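Local coordinates for Sodium/calcium exchanger membrane region domain-containing protein (Archaeoglobus fulgidus, PDB 4KPP), which probably exchanges protons for calcium ions across the membrane, at residues A80-G83 with Y84-W87; A86-A89 with G90-G94. All blocks are in the same frame, centred on the assembly; numbering follows the deposited sequence.

Contact 1: A80-G83 with Y84-W87; sequences AVDG and YFAW
Val81 and Phe85, one helical turn apart, lie side by side and point the same way, with Val81 CG1 3.8 Å from Phe85 CE2. The phenyl ring reaches that methyl because its CG stands anti to its own carbonyl carbon and beside the backbone N (chi1 -73°), which carries the ring back along the preceding turn. The same torsion leaves Phe85 CD2 3.5 Å from Val81 O, which lies obliquely to the ring and also accepts from Phe85 N at 3.2 Å. This is the dense, buried side: helix 96-127 meets both residues at Asn103, and helix 242-267 adds Val246 and Ser254. Gly83, also buried, has its carbonyl in use, Trp87 N donating to Gly83 O at 2.9 Å. Trp87 is the loose side, its indole leading away from the preceding turn onto the surface; of its side chain, CB alone stays close, 3.5 Å from Gly83 O. Tyr84 is intermediate: its CB sits 3.4 Å from Val81 O, while its ring leads away to Glu225 and Ser228 of helix 224-237. Four successive i+4 to i backbone bonds, from Tyr84 to Trp87, make these two regular alpha-helical turns of a predicted transmembrane helix in the exchanger fold.

Contact 2: A86-A89 with G90-G94; sequences AWKA and GSVGG
The carboxyl-terminal end of helix 76-91 closes in a pi-turn, where Gly93 and Val92 both meet the carbonyl of Lys88. Val92 N donates to Lys88 O in the usual i+4 pattern at 2.7 Å, and Gly93 N adds the wider i+5 bond at 2.9 Å, lying in the carbonyl plane. Two N-H groups thus grip one oxygen just where the chain departs from helical backbone angles, at Val92. Gly93 accommodates the positive phi that follows, 82°; at its backbone angles a CB would press on the carbonyl oxygen of the residue before it. One residue before Lys88, Trp87 O also accepts twice, but from a single residue: Ser91 N bonds it at 3.0 Å, while Ser91 OG folds back to donate at 2.8 Å from above the carbonyl plane, a position reached with chi1 63°. Ser300 OG bonds the same oxygen from farther along the chain. The Lys88 chain, which also touches Tyr96 of helix 96-127, bends at chi2 and chi3 and runs alongside Val92, bringing NZ to 3.8 Å from Val92 CG2. A bent CA-H...O contact brings Gly93 CA to 3.1 Å from Ala89 O.

In the fold
Contacts 1 and 2 follow each other along helix 76-91, their centres about 9 Å apart, and share Ala86 and Trp87. Contact 1 comes first in the chain and lies deeper, its centre about 14 Å from the centre of the chain, against about 22 Å for the centre of contact 2, which takes the chain to the helix end and into the link toward helix 96-127. Together they show a helix passing from regular transmembrane packing to a terminus with altered bonding. Helices 96-127 and 288-299 touch side chains in both, so the same neighbours flank the rod over this length. Both contacts lie away from the calcium ion bound at Ile330, Asp333, Lys335 and Glu340.

Contact 1: A80-G83 with Y84-W87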
# COMPACT_ATOMS: atom_id res chain seq x y z
N ALA A 80 6.57 7.16 2.58
CA ALA A 80 7.81 7.84 2.92
C ALA A 80 8.87 7.66 1.83
O ALA A 80 9.56 8.61 1.48
CB ALA A 80 8.33 7.36 4.26
N VAL A 81 8.99 6.44 1.31
CA VAL A 81 9.94 6.16 0.24
C VAL A 81 9.52 6.84 -1.06
O VAL A 81 10.33 7.49 -1.73
CB VAL A 81 10.10 4.64 0.00
CG1 VAL A 81 10.91 4.38 -1.26
CG2 VAL A 81 10.76 3.98 1.21
N ASP A 82 8.25 6.70 -1.43
CA ASP A 82 7.75 7.33 -2.65
C ASP A 82 7.74 8.84 -2.49
O ASP A 82 7.99 9.58 -3.44
CB ASP A 82 6.35 6.83 -2.98
CG ASP A 82 6.01 7.00 -4.45
OD1 ASP A 82 6.83 7.56 -5.20
OD2 ASP A 82 4.90 6.58 -4.85
N GLY A 83 7.47 9.29 -1.27
CA GLY A 83 7.51 10.70 -0.95
C GLY A 83 8.90 11.28 -1.10
O GLY A 83 9.05 12.42 -1.55
N TYR A 84 9.91 10.50 -0.74
CA TYR A 84 11.29 10.94 -0.90
C TYR A 84 11.63 11.16 -2.36
O TYR A 84 12.26 12.15 -2.73
CB TYR A 84 12.27 9.93 -0.28
CG TYR A 84 13.72 10.22 -0.65
CD1 TYR A 84 14.44 11.21 0.01
CD2 TYR A 84 14.35 9.51 -1.66
CE1 TYR A 84 15.75 11.48 -0.33
CE2 TYR A 84 15.67 9.77 -2.00
CZ TYR A 84 16.36 10.76 -1.33
OH TYR A 84 17.66 11.03 -1.67
N PHE A 85 11.22 10.21 -3.20
CA PHE A 85 11.42 10.30 -4.64
C PHE A 85 10.73 11.53 -5.22
O PHE A 85 11.28 12.21 -6.09
CB PHE A 85 10.88 9.05 -5.34
CG PHE A 85 11.73 7.83 -5.13
CD1 PHE A 85 13.10 7.93 -5.07
CD2 PHE A 85 11.14 6.58 -4.99
CE1 PHE A 85 13.88 6.81 -4.89
CE2 PHE A 85 11.91 5.46 -4.80
CZ PHE A 85 13.29 5.57 -4.75
N ALA A 86 9.52 11.80 -4.76
CA ALA A 86 8.78 12.97 -5.23
C ALA A 86 9.44 14.27 -4.75
O ALA A 86 9.45 15.27 -5.48
CB ALA A 86 7.32 12.90 -4.79
N TRP A 87 9.98 14.26 -3.53
CA TRP A 87 10.67 15.43 -3.01
C TRP A 87 11.91 15.75 -3.83
O TRP A 87 12.13 16.89 -4.23
CB TRP A 87 11.06 15.25 -1.54
CG TRP A 87 11.71 16.47 -0.95
CD1 TRP A 87 13.04 16.79 -0.99
CD2 TRP A 87 11.06 17.54 -0.25
NE1 TRP A 87 13.26 17.99 -0.36
CE2 TRP A 87 12.06 18.47 0.11
CE3 TRP A 87 9.74 17.80 0.11
CZ2 TRP A 87 11.77 19.64 0.81
CZ3 TRP A 87 9.46 18.96 0.81
CH2 TRP A 87 10.47 19.87 1.15

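Contact 2: A86-A89 with G90-G94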
# COMPACT_ATOMS: atom_id res chain seq x y z
N ALA A 86 9.52 11.80 -4.76
CA ALA A 86 8.78 12.97 -5.23
C ALA A 86 9.44 14.27 -4.75
O ALA A 86 9.45 15.27 -5.48
CB ALA A 86 7.32 12.90 -4.79
N TRP A 87 9.98 14.26 -3.53
CA TRP A 87 10.67 15.43 -3.01
C TRP A 87 11.91 15.75 -3.83
O TRP A 87 12.13 16.89 -4.23
CB TRP A 87 11.06 15.25 -1.54
CG TRP A 87 11.71 16.47 -0.95
CD1 TRP A 87 13.04 16.79 -0.99
CD2 TRP A 87 11.06 17.54 -0.25
NE1 TRP A 87 13.26 17.99 -0.36
CE2 TRP A 87 12.06 18.47 0.11
CE3 TRP A 87 9.74 17.80 0.11
CZ2 TRP A 87 11.77 19.64 0.81
CZ3 TRP A 87 9.46 18.96 0.81
CH2 TRP A 87 10.47 19.87 1.15
N LYS A 88 12.72 14.72 -4.09
CA LYS A 88 13.90 14.88 -4.93
C LYS A 88 13.52 15.30 -6.35
O LYS A 88 14.23 16.09 -6.98
CB LYS A 88 14.72 13.59 -4.96
CG LYS A 88 15.16 13.11 -3.57
CD LYS A 88 16.09 14.11 -2.89
CE LYS A 88 17.37 14.32 -3.70
NZ LYS A 88 18.29 15.28 -3.03
N ALA A 89 12.40 14.79 -6.83
CA ALA A 89 11.92 15.12 -8.17
C ALA A 89 11.68 16.62 -8.36
O ALA A 89 11.98 17.17 -9.42
CB ALA A 89 10.65 14.33 -8.49
N GLY A 90 11.14 17.27 -7.34
CA GLY A 90 10.81 18.68 -7.44
C GLY A 90 11.95 19.59 -7.05
O GLY A 90 12.07 20.70 -7.57
N SER A 91 12.80 19.13 -6.14
CA SER A 91 13.92 19.93 -5.65
C SER A 91 15.17 19.75 -6.50
O SER A 91 15.99 20.66 -6.61
CB SER A 91 14.23 19.58 -4.19
OG SER A 91 14.63 18.23 -4.08
N VAL A 92 15.31 18.58 -7.11
CA VAL A 92 16.50 18.26 -7.89
C VAL A 92 16.17 17.94 -9.35
O VAL A 92 16.89 18.33 -10.26
CB VAL A 92 17.30 17.10 -7.24
CG1 VAL A 92 18.28 16.48 -8.22
CG2 VAL A 92 18.02 17.59 -5.99
N GLY A 93 15.07 17.23 -9.56
CA GLY A 93 14.66 16.85 -10.90
C GLY A 93 15.40 15.63 -11.38
O GLY A 93 15.71 14.73 -10.58
N GLY A 94 15.69 15.58 -12.67
CA GLY A 94 16.41 14.45 -13.24
C GLY A 94 15.59 13.17 -13.19
O GLY A 94 14.38 13.19 -13.41